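Local coordinates for protein Lv-ranaspumin (Lv-RSN-1) (Leptodactylus vastus, PDB 4K82) that is a surfactant protein of the frog's foam nest and probably lowers surface tension at the air-water interface, helping the foam to form and last, at residues A[20-23]-A[28-31]; A[36-41]-A[108-113]; A[115-120]-A[127-132]. All coordinates share one frame; numbering follows the deposited sequence. Where two conformers were deposited one is given.

Contact 1: residues A[20-23]-A[28-31]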
ATOM      1  N   THR A  20      15.231   7.185 -10.640  1.00 29.30           N
ATOM      2  CA  THR A  20      15.139   8.631 -10.442  1.00 28.41           C
ATOM      3  C   THR A  20      14.115   9.280 -11.378  1.00 29.13           C
ATOM      4  O   THR A  20      13.251  10.048 -10.946  1.00 30.49           O
ATOM      5  CB  THR A  20      16.517   9.299 -10.660  1.00 31.71           C
ATOM      6  OG1 THR A  20      17.457   8.784  -9.711  1.00 33.93           O
ATOM      7  CG2 THR A  20      16.419  10.800 -10.505  1.00 31.82           C
ATOM      8  N   LYS A  21      14.211   8.961 -12.662  1.00 30.00           N
ATOM      9  CA  LYS A  21      13.289   9.524 -13.635  1.00 36.17           C
ATOM     10  C   LYS A  21      11.881   8.974 -13.419  1.00 36.51           C
ATOM     11  O   LYS A  21      10.891   9.710 -13.497  1.00 35.39           O
ATOM     12  CB  LYS A  21      13.765   9.228 -15.059  1.00 33.63           C
ATOM     13  CG  LYS A  21      13.054  10.063 -16.117  1.00 47.16           C
ATOM     14  CD  LYS A  21      13.320   9.548 -17.523  1.00 57.85           C
ATOM     15  CE  LYS A  21      12.798   8.128 -17.700  1.00 60.35           C
ATOM     16  NZ  LYS A  21      11.438   7.918 -17.101  1.00 47.01           N
ATOM     17  N   ALA A  22      11.803   7.675 -13.136  1.00 32.70           N
ATOM     18  CA  ALA A  22      10.522   7.004 -12.961  1.00 31.66           C
ATOM     19  C   ALA A  22       9.695   7.625 -11.829  1.00 31.54           C
ATOM     20  O   ALA A  22       8.470   7.692 -11.914  1.00 34.15           O
ATOM     21  CB  ALA A  22      10.736   5.520 -12.713  1.00 31.67           C
ATOM     22  N   LEU A  23      10.369   8.090 -10.780  1.00 32.02           N
ATOM     23  CA  LEU A  23       9.680   8.721  -9.652  1.00 30.84           C
ATOM     24  C   LEU A  23       9.109  10.097 -10.010  1.00 40.95           C
ATOM     25  O   LEU A  23       8.186  10.585  -9.355  1.00 40.22           O
ATOM     26  CB  LEU A  23      10.621   8.835  -8.453  1.00 28.92           C
ATOM     27  CG  LEU A  23      10.975   7.507  -7.782  1.00 25.35           C
ATOM     28  CD1 LEU A  23      12.169   7.680  -6.855  1.00 30.88           C
ATOM     29  CD2 LEU A  23       9.773   6.974  -7.009  1.00 29.87           C
ATOM     30  N   ASP A  28       2.271   5.558  -9.927  1.00 31.92           N
ATOM     31  CA  ASP A  28       2.054   5.178  -8.536  1.00 26.45           C
ATOM     32  C   ASP A  28       3.304   4.630  -7.882  1.00 25.19           C
ATOM     33  O   ASP A  28       3.216   4.072  -6.802  1.00 24.87           O
ATOM     34  CB  ASP A  28       0.959   4.121  -8.461  1.00 31.80           C
ATOM     35  CG  ASP A  28      -0.372   4.652  -8.916  1.00 39.27           C
ATOM     36  OD1 ASP A  28      -0.568   5.877  -8.795  1.00 37.49           O
ATOM     37  OD2 ASP A  28      -1.204   3.860  -9.403  1.00 40.57           O
ATOM     38  N   LEU A  29       4.448   4.774  -8.545  1.00 25.77           N
ATOM     39  CA  LEU A  29       5.657   4.071  -8.127  1.00 21.85           C
ATOM     40  C   LEU A  29       6.036   4.309  -6.672  1.00 22.44           C
ATOM     41  O   LEU A  29       6.301   3.351  -5.956  1.00 21.58           O
ATOM     42  CB  LEU A  29       6.833   4.409  -9.037  1.00 24.01           C
ATOM     43  CG  LEU A  29       8.112   3.628  -8.750  1.00 22.51           C
ATOM     44  CD1 LEU A  29       7.862   2.125  -8.851  1.00 21.84           C
ATOM     45  CD2 LEU A  29       9.218   4.053  -9.706  1.00 23.51           C
ATOM     46  N   LEU A  30       6.075   5.567  -6.237  1.00 21.21           N
ATOM     47  CA  LEU A  30       6.498   5.858  -4.862  1.00 20.78           C
ATOM     48  C   LEU A  30       5.585   5.162  -3.851  1.00 23.11           C
ATOM     49  O   LEU A  30       6.053   4.528  -2.898  1.00 20.67           O
ATOM     50  CB  LEU A  30       6.535   7.363  -4.588  1.00 28.03           C
ATOM     51  CG  LEU A  30       6.940   7.690  -3.142  1.00 29.61           C
ATOM     52  CD1 LEU A  30       8.333   7.154  -2.830  1.00 28.90           C
ATOM     53  CD2 LEU A  30       6.851   9.188  -2.844  1.00 36.96           C
ATOM     54  N   VAL A  31       4.280   5.276  -4.061  1.00 22.23           N
ATOM     55  CA  VAL A  31       3.305   4.627  -3.189  1.00 20.21           C
ATOM     56  C   VAL A  31       3.491   3.112  -3.173  1.00 16.84           C
ATOM     57  O   VAL A  31       3.513   2.492  -2.104  1.00 18.91           O
ATOM     58  CB  VAL A  31       1.864   4.987  -3.614  1.00 22.58           C
ATOM     59  CG1 VAL A  31       0.849   4.062  -2.947  1.00 24.16           C
ATOM     60  CG2 VAL A  31       1.572   6.456  -3.296  1.00 20.72           C
TER
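A small apolar contact, made by A22 and L23 on one side and L29 and L30 on the other, joins the end of helix 14-24 to the first turn of helix 29-42. Its centre lies about 14 Å from that of the chain, and it is partly buried. L29 points toward the first helix. Its CG stands anti to the backbone N (chi1 -175°), and this carries CD2 across to the first helix. There CD2 meets CB of A22 at 3.7 Å. The same methyl of L29 also lies 4.0 Å from CD2 of L23, and the two leucine side chains cross at about a right angle. These are two consecutive helices joined by a short connection and turned sharply against each other, within a mainly helical protein. D28 occupies the N-cap position of the second helix, but its side chain makes no capping bond; OD2 is instead in a salt bridge with K139. L23 touches the second helix through one branch. Its CD2 sits beside the backbone, 4.0 Å from N of L30, and reaches CB of L30 at 4.1 Å. Beyond these segments, L23 packs on L103, while L30 packs on I105.

Contact 2: residues A[36-41]-A[108-113]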
ATOM      1  N   ILE A  36       5.640  -2.014  -0.463  1.00 19.49           N
ATOM      2  CA  ILE A  36       6.555  -3.149  -0.472  1.00 17.61           C
ATOM      3  C   ILE A  36       7.603  -3.062   0.631  1.00 17.28           C
ATOM      4  O   ILE A  36       7.797  -4.011   1.391  1.00 17.27           O
ATOM      5  CB  ILE A  36       7.233  -3.253  -1.829  1.00 17.30           C
ATOM      6  CG1 ILE A  36       6.179  -3.582  -2.880  1.00 21.00           C
ATOM      7  CG2 ILE A  36       8.324  -4.331  -1.810  1.00 18.00           C
ATOM      8  CD1 ILE A  36       6.678  -3.393  -4.307  1.00 20.33           C
ATOM      9  N   ILE A  37       8.255  -1.909   0.725  1.00 16.36           N
ATOM     10  CA  ILE A  37       9.279  -1.704   1.740  1.00 14.44           C
ATOM     11  C   ILE A  37       8.708  -1.854   3.153  1.00 18.19           C
ATOM     12  O   ILE A  37       9.267  -2.540   4.004  1.00 17.51           O
ATOM     13  CB  ILE A  37       9.934  -0.318   1.576  1.00 16.75           C
ATOM     14  CG1 ILE A  37      10.848  -0.328   0.344  1.00 18.69           C
ATOM     15  CG2 ILE A  37      10.762   0.026   2.800  1.00 19.60           C
ATOM     16  CD1 ILE A  37      11.135   1.064  -0.205  1.00 21.65           C
ATOM     17  N   CYS A  38       7.568  -1.243   3.402  1.00 17.42           N
ATOM     18  CA  CYS A  38       7.036  -1.295   4.749  0.58 19.21           C
ATOM     19  C   CYS A  38       6.438  -2.660   5.083  1.00 19.73           C
ATOM     20  O   CYS A  38       6.473  -3.083   6.228  1.00 20.27           O
ATOM     21  CB  CYS A  38       6.081  -0.126   4.988  0.58 20.93           C
ATOM     22  SG  CYS A  38       6.989   1.434   4.888  0.58 21.93           S
ATOM     23  N   ALA A  39       5.925  -3.368   4.079  1.00 17.12           N
ATOM     24  CA  ALA A  39       5.440  -4.721   4.311  1.00 16.14           C
ATOM     25  C   ALA A  39       6.601  -5.612   4.727  1.00 19.74           C
ATOM     26  O   ALA A  39       6.513  -6.379   5.684  1.00 19.30           O
ATOM     27  CB  ALA A  39       4.771  -5.275   3.057  1.00 18.46           C
ATOM     28  N   TYR A  40       7.701  -5.515   3.991  1.00 19.30           N
ATOM     29  CA  TYR A  40       8.881  -6.279   4.343  1.00 21.26           C
ATOM     30  C   TYR A  40       9.367  -5.954   5.757  1.00 19.53           C
ATOM     31  O   TYR A  40       9.662  -6.857   6.539  1.00 21.29           O
ATOM     32  CB  TYR A  40      10.004  -6.052   3.315  1.00 19.08           C
ATOM     33  CG  TYR A  40      11.156  -6.989   3.539  1.00 22.52           C
ATOM     34  CD1 TYR A  40      12.127  -6.702   4.489  1.00 24.15           C
ATOM     35  CD2 TYR A  40      11.253  -8.175   2.832  1.00 22.60           C
ATOM     36  CE1 TYR A  40      13.175  -7.577   4.724  1.00 21.74           C
ATOM     37  CE2 TYR A  40      12.300  -9.054   3.060  1.00 22.41           C
ATOM     38  CZ  TYR A  40      13.250  -8.744   4.015  1.00 23.13           C
ATOM     39  OH  TYR A  40      14.302  -9.607   4.261  1.00 27.00           O
ATOM     40  N   GLN A  41       9.429  -4.665   6.088  1.00 16.72           N
ATOM     41  CA  GLN A  41      10.008  -4.222   7.353  1.00 17.47           C
ATOM     42  C   GLN A  41       9.128  -4.532   8.553  1.00 22.72           C
ATOM     43  O   GLN A  41       9.641  -4.701   9.665  1.00 24.00           O
ATOM     44  CB  GLN A  41      10.284  -2.717   7.325  1.00 20.49           C
ATOM     45  CG  GLN A  41      11.461  -2.278   6.465  1.00 20.89           C
ATOM     46  CD  GLN A  41      11.553  -0.774   6.361  1.00 20.43           C
ATOM     47  OE1 GLN A  41      10.540  -0.064   6.462  1.00 27.41           O
ATOM     48  NE2 GLN A  41      12.749  -0.274   6.125  1.00 24.69           N
ATOM     49  N   THR A 108       6.604  12.622   3.442  1.00 34.98           N
ATOM     50  CA  THR A 108       5.269  12.750   4.006  1.00 38.45           C
ATOM     51  C   THR A 108       4.337  11.706   3.394  1.00 28.63           C
ATOM     52  O   THR A 108       3.568  11.053   4.102  1.00 28.08           O
ATOM     53  CB  THR A 108       4.689  14.154   3.795  1.00 42.11           C
ATOM     54  OG1 THR A 108       5.537  15.113   4.441  1.00 39.12           O
ATOM     55  CG2 THR A 108       3.288  14.237   4.381  1.00 38.00           C
ATOM     56  N   VAL A 109       4.414  11.551   2.073  1.00 31.57           N
ATOM     57  CA  VAL A 109       3.632  10.538   1.378  1.00 31.01           C
ATOM     58  C   VAL A 109       4.140   9.157   1.766  1.00 24.60           C
ATOM     59  O   VAL A 109       3.359   8.280   2.135  1.00 22.98           O
ATOM     60  CB  VAL A 109       3.699  10.715  -0.155  1.00 30.62           C
ATOM     61  CG1 VAL A 109       3.144   9.486  -0.865  1.00 28.66           C
ATOM     62  CG2 VAL A 109       2.936  11.960  -0.576  1.00 36.72           C
ATOM     63  N   PHE A 110       5.457   8.972   1.704  1.00 27.94           N
ATOM     64  CA  PHE A 110       6.049   7.690   2.064  1.00 25.15           C
ATOM     65  C   PHE A 110       5.623   7.218   3.455  1.00 23.86           C
ATOM     66  O   PHE A 110       5.173   6.088   3.625  1.00 22.40           O
ATOM     67  CB  PHE A 110       7.577   7.751   1.993  1.00 23.61           C
ATOM     68  CG  PHE A 110       8.234   6.403   2.103  1.00 27.04           C
ATOM     69  CD1 PHE A 110       8.462   5.826   3.342  1.00 29.23           C
ATOM     70  CD2 PHE A 110       8.611   5.705   0.965  1.00 28.80           C
ATOM     71  CE1 PHE A 110       9.053   4.581   3.451  1.00 26.98           C
ATOM     72  CE2 PHE A 110       9.215   4.458   1.070  1.00 25.92           C
ATOM     73  CZ  PHE A 110       9.434   3.899   2.312  1.00 28.03           C
ATOM     74  N   ASN A 111       5.757   8.091   4.445  1.00 26.25           N
ATOM     75  CA  ASN A 111       5.440   7.714   5.817  1.00 25.51           C
ATOM     76  C   ASN A 111       3.951   7.460   6.035  1.00 21.91           C
ATOM     77  O   ASN A 111       3.575   6.557   6.786  1.00 22.72           O
ATOM     78  CB  ASN A 111       5.965   8.762   6.804  1.00 28.05           C
ATOM     79  CG  ASN A 111       7.481   8.823   6.831  1.00 32.20           C
ATOM     80  OD1 ASN A 111       8.152   7.854   6.471  1.00 30.60           O
ATOM     81  ND2 ASN A 111       8.030   9.959   7.255  1.00 36.21           N
ATOM     82  N   ALA A 112       3.106   8.238   5.360  1.00 23.75           N
ATOM     83  CA  ALA A 112       1.662   8.056   5.465  1.00 24.62           C
ATOM     84  C   ALA A 112       1.261   6.707   4.883  1.00 22.03           C
ATOM     85  O   ALA A 112       0.426   6.000   5.440  1.00 21.56           O
ATOM     86  CB  ALA A 112       0.920   9.184   4.754  1.00 26.46           C
ATOM     87  N   VAL A 113       1.858   6.355   3.746  1.00 20.88           N
ATOM     88  CA  VAL A 113       1.614   5.045   3.135  1.00 21.46           C
ATOM     89  C   VAL A 113       2.149   3.921   4.027  1.00 21.00           C
ATOM     90  O   VAL A 113       1.510   2.879   4.194  1.00 20.60           O
ATOM     91  CB  VAL A 113       2.262   4.953   1.741  1.00 18.98           C
ATOM     92  CG1 VAL A 113       2.155   3.539   1.199  1.00 21.66           C
ATOM     93  CG2 VAL A 113       1.606   5.943   0.776  1.00 19.87           C
TER
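F110 reaches from helix 107-121 to I37 and C38 of helix 29-42, a buried helix-helix contact with a cysteine sulfur-aromatic interaction. It lies about 7 Å from the centre of the chain. The two helices stand well apart here: the nearest CA atoms, those of C38 and V113, are 8.5 Å from each other. The phenylalanine spans the gap. From CB, the side chain leaves with CG opposite the backbone N (chi1 -169°), which swings the ring toward helix 29-42. CD2 meets CD1 of L30, one of the residues of contact 1. Farther out, the two sides of the ring find different partners. CE2 lies 4.1 Å from CD1 of I37, and that methyl sits at the ring edge, near its plane. The side chains of I37 and F110 cross at about a right angle. CE1 turns to the sulfur. C38 was modelled in two conformers; in the one described here, SG of C38 lies 4.0 Å from CE1 of F110. It is 4.9 Å from the ring centroid and 50° off the ring normal, an oblique approach. This sulfur is bonded to C114 in a disulfide, so the ring packs beside a covalent link between the same two helices. Replacing F110 by an alanine removes the ring, which would probably leave the I37 methyls and the C38 sulfur without their aromatic neighbour and open a gap there. The ring of Y97 also meets that of F110, with planes at about 25°, and I37 packs further on I93 and L100 of helix 89-102. At the tip of the ring, CZ of F110 touches both branches of the isoleucine, with CG2 of I37 at 4.1 Å and CD1 slightly farther.

Contact 3: residues A[115-120]-A[127-132]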
ATOM      1  N   ASP A 115       2.530   3.944   7.320  1.00 25.03           N
ATOM      2  CA  ASP A 115       1.646   3.794   8.477  1.00 22.02           C
ATOM      3  C   ASP A 115       0.372   3.013   8.130  1.00 23.66           C
ATOM      4  O   ASP A 115      -0.048   2.129   8.884  1.00 24.44           O
ATOM      5  CB  ASP A 115       1.319   5.155   9.099  1.00 28.61           C
ATOM      6  CG  ASP A 115       2.528   5.790   9.788  1.00 37.91           C
ATOM      7  OD1 ASP A 115       3.552   5.092   9.983  1.00 40.19           O
ATOM      8  OD2 ASP A 115       2.452   6.989  10.135  1.00 41.28           O
ATOM      9  N   VAL A 116      -0.224   3.320   6.977  1.00 20.70           N
ATOM     10  CA  VAL A 116      -1.380   2.572   6.507  1.00 19.96           C
ATOM     11  C   VAL A 116      -1.055   1.104   6.276  1.00 18.84           C
ATOM     12  O   VAL A 116      -1.820   0.216   6.660  1.00 20.86           O
ATOM     13  CB  VAL A 116      -1.957   3.190   5.219  1.00 27.26           C
ATOM     14  CG1 VAL A 116      -2.851   2.190   4.496  1.00 25.90           C
ATOM     15  CG2 VAL A 116      -2.713   4.468   5.549  1.00 27.58           C
ATOM     16  N   THR A 117       0.097   0.848   5.660  1.00 19.60           N
ATOM     17  CA  THR A 117       0.507  -0.514   5.385  1.00 18.15           C
ATOM     18  C   THR A 117       0.651  -1.310   6.679  1.00 19.99           C
ATOM     19  O   THR A 117       0.245  -2.473   6.745  1.00 20.68           O
ATOM     20  CB  THR A 117       1.825  -0.549   4.558  1.00 20.72           C
ATOM     21  OG1 THR A 117       1.619   0.119   3.308  1.00 21.37           O
ATOM     22  CG2 THR A 117       2.282  -1.981   4.289  1.00 22.82           C
ATOM     23  N   LYS A 118       1.199  -0.668   7.710  1.00 23.59           N
ATOM     24  CA  LYS A 118       1.337  -1.308   9.009  1.00 22.06           C
ATOM     25  C   LYS A 118      -0.022  -1.721   9.564  1.00 21.03           C
ATOM     26  O   LYS A 118      -0.193  -2.847  10.026  1.00 23.30           O
ATOM     27  CB  LYS A 118       2.070  -0.393   9.995  1.00 20.44           C
ATOM     28  CG  LYS A 118       3.534  -0.194   9.648  1.00 26.86           C
ATOM     29  CD  LYS A 118       4.120   0.960  10.436  1.00 32.39           C
ATOM     30  CE  LYS A 118       4.164   0.632  11.908  1.00 38.47           C
ATOM     31  NZ  LYS A 118       4.589   1.793  12.741  1.00 50.49           N
ATOM     32  N   LYS A 119      -0.990  -0.817   9.483  1.00 20.69           N
ATOM     33  CA  LYS A 119      -2.334  -1.097   9.956  1.00 22.21           C
ATOM     34  C   LYS A 119      -3.014  -2.222   9.175  1.00 24.30           C
ATOM     35  O   LYS A 119      -3.709  -3.059   9.749  1.00 24.48           O
ATOM     36  CB  LYS A 119      -3.168   0.183   9.956  1.00 24.84           C
ATOM     37  CG  LYS A 119      -2.773   1.120  11.096  1.00 28.51           C
ATOM     38  CD  LYS A 119      -3.336   2.507  10.883  1.00 25.96           C
ATOM     39  CE  LYS A 119      -2.694   3.518  11.815  1.00 38.50           C
ATOM     40  NZ  LYS A 119      -3.067   3.253  13.227  1.00 46.30           N
ATOM     41  N   MET A 120      -2.776  -2.271   7.865  1.00 22.06           N
ATOM     42  CA  MET A 120      -3.332  -3.349   7.053  1.00 22.67           C
ATOM     43  C   MET A 120      -2.712  -4.709   7.359  1.00 24.93           C
ATOM     44  O   MET A 120      -3.387  -5.727   7.275  1.00 25.63           O
ATOM     45  CB  MET A 120      -3.210  -3.016   5.564  1.00 22.27           C
ATOM     46  CG  MET A 120      -3.822  -1.681   5.209  1.00 22.69           C
ATOM     47  SD  MET A 120      -5.633  -1.711   5.306  1.00 34.66           S
ATOM     48  CE  MET A 120      -6.029  -2.474   3.739  1.00 43.25           C
ATOM     49  N   PRO A 127      -1.689 -11.300   2.330  1.00 29.30           N
ATOM     50  CA  PRO A 127      -1.945 -11.996   1.060  1.00 31.93           C
ATOM     51  C   PRO A 127      -2.488 -11.098  -0.053  1.00 32.31           C
ATOM     52  O   PRO A 127      -2.215 -11.363  -1.230  1.00 35.04           O
ATOM     53  CB  PRO A 127      -2.990 -13.047   1.444  1.00 33.82           C
ATOM     54  CG  PRO A 127      -2.713 -13.323   2.869  1.00 30.30           C
ATOM     55  CD  PRO A 127      -2.312 -12.009   3.465  1.00 31.42           C
ATOM     56  N   LYS A 128      -3.232 -10.055   0.310  1.00 29.04           N
ATOM     57  CA  LYS A 128      -3.765  -9.117  -0.677  1.00 35.58           C
ATOM     58  C   LYS A 128      -2.780  -7.994  -1.042  1.00 36.36           C
ATOM     59  O   LYS A 128      -2.772  -7.513  -2.178  1.00 31.60           O
ATOM     60  CB  LYS A 128      -5.095  -8.534  -0.183  1.00 39.78           C
ATOM     61  CG  LYS A 128      -6.279  -9.505  -0.245  1.00 41.39           C
ATOM     62  CD  LYS A 128      -6.866  -9.592  -1.651  1.00 42.77           C
ATOM     63  CE  LYS A 128      -7.900 -10.707  -1.778  1.00 49.21           C
ATOM     64  NZ  LYS A 128      -9.121 -10.473  -0.956  1.00 43.22           N
ATOM     65  N   ILE A 129      -1.965  -7.576  -0.075  1.00 24.39           N
ATOM     66  CA  ILE A 129      -0.862  -6.649  -0.320  1.00 27.10           C
ATOM     67  C   ILE A 129       0.082  -7.293  -1.342  1.00 29.62           C
ATOM     68  O   ILE A 129       0.580  -6.630  -2.266  1.00 28.13           O
ATOM     69  CB  ILE A 129      -0.092  -6.352   0.990  1.00 25.03           C
ATOM     70  CG1 ILE A 129      -0.881  -5.377   1.860  1.00 29.04           C
ATOM     71  CG2 ILE A 129       1.291  -5.791   0.698  1.00 29.56           C
ATOM     72  CD1 ILE A 129      -0.290  -5.182   3.247  1.00 29.70           C
ATOM     73  N   LEU A 130       0.311  -8.597  -1.176  1.00 24.47           N
ATOM     74  CA  LEU A 130       1.143  -9.361  -2.107  1.00 26.42           C
ATOM     75  C   LEU A 130       0.586  -9.398  -3.524  1.00 31.53           C
ATOM     76  O   LEU A 130       1.341  -9.517  -4.491  1.00 35.77           O
ATOM     77  CB  LEU A 130       1.357 -10.798  -1.604  1.00 26.84           C
ATOM     78  CG  LEU A 130       2.029 -10.962  -0.233  1.00 30.22           C
ATOM     79  CD1 LEU A 130       2.137 -12.437   0.143  1.00 32.07           C
ATOM     80  CD2 LEU A 130       3.395 -10.284  -0.177  1.00 30.24           C
ATOM     81  N   GLN A 131      -0.733  -9.309  -3.654  1.00 28.86           N
ATOM     82  CA  GLN A 131      -1.366  -9.343  -4.965  1.00 32.64           C
ATOM     83  C   GLN A 131      -1.372  -7.971  -5.613  1.00 37.77           C
ATOM     84  O   GLN A 131      -1.900  -7.798  -6.712  1.00 37.14           O
ATOM     85  CB  GLN A 131      -2.793  -9.867  -4.850  1.00 37.49           C
ATOM     86  CG  GLN A 131      -2.888 -11.312  -4.397  1.00 46.23           C
ATOM     87  CD  GLN A 131      -4.277 -11.667  -3.899  1.00 50.63           C
ATOM     88  OE1 GLN A 131      -5.197 -10.853  -3.970  1.00 57.88           O
ATOM     89  NE2 GLN A 131      -4.435 -12.885  -3.391  1.00 57.46           N
ATOM     90  N   GLY A 132      -0.789  -6.994  -4.924  1.00 32.28           N
ATOM     91  CA  GLY A 132      -0.750  -5.627  -5.407  1.00 35.83           C
ATOM     92  C   GLY A 132      -2.084  -4.920  -5.254  1.00 37.21           C
ATOM     93  O   GLY A 132      -2.312  -3.862  -5.844  1.00 53.04           O
TER
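Helix 107-121 and the short helix 126-129 come nearest at M120 and I129, whose CA atoms are 8.4 Å apart, and segment 127-132 then ends in a Schellman motif at G132. A type I turn runs from I129 to G132, where N of G132 bonds back to O of I129 at 3.0 Å. G132 has a positive phi of 76°, a backbone angle glycine accepts easily. The contact joins two consecutive helices of this predominantly alpha-helical fold and is buried near the centre of the chain. I129 is the side chain that bridges. Its CB points toward helix 107-121, and its long branch extends with CD1 anti to CA (chi2 172°), so the end methyl arrives between T117 and M120, one helical turn apart. The methionine gives the base of its side chain: CB of M120 lies 4.3 Å from CD1 of I129. M120 also packs on L134, F137, L166 and V169. V35 of helix 29-42 touches both T117 and I129. The hydroxyl of T117 is bonded to the backbone O of V113 in its own helix. T117 instead offers its methyl across the contact, with CG2 4.2 Å from CD1 of I129.

Overall arrangement
From the N terminus, contact 1 closes the short turn between helices 14-24 and 29-42. Contact 2 then closes an excursion of 66 mostly helical residues, bringing helix 107-121 back to helix 29-42. Contact 3 closes the short connection from helix 107-121 to helix 126-129. The three follow in series, and none nests in or crosses another. Contacts 1 and 2 share helix 29-42 and touch where L30 and V31 pack on V109 and V113. Contacts 2 and 3 share helix 107-121, and T117 and I129 pack against A39. Contacts 1 and 3 do not touch; their nearest atoms are about 6 Å apart.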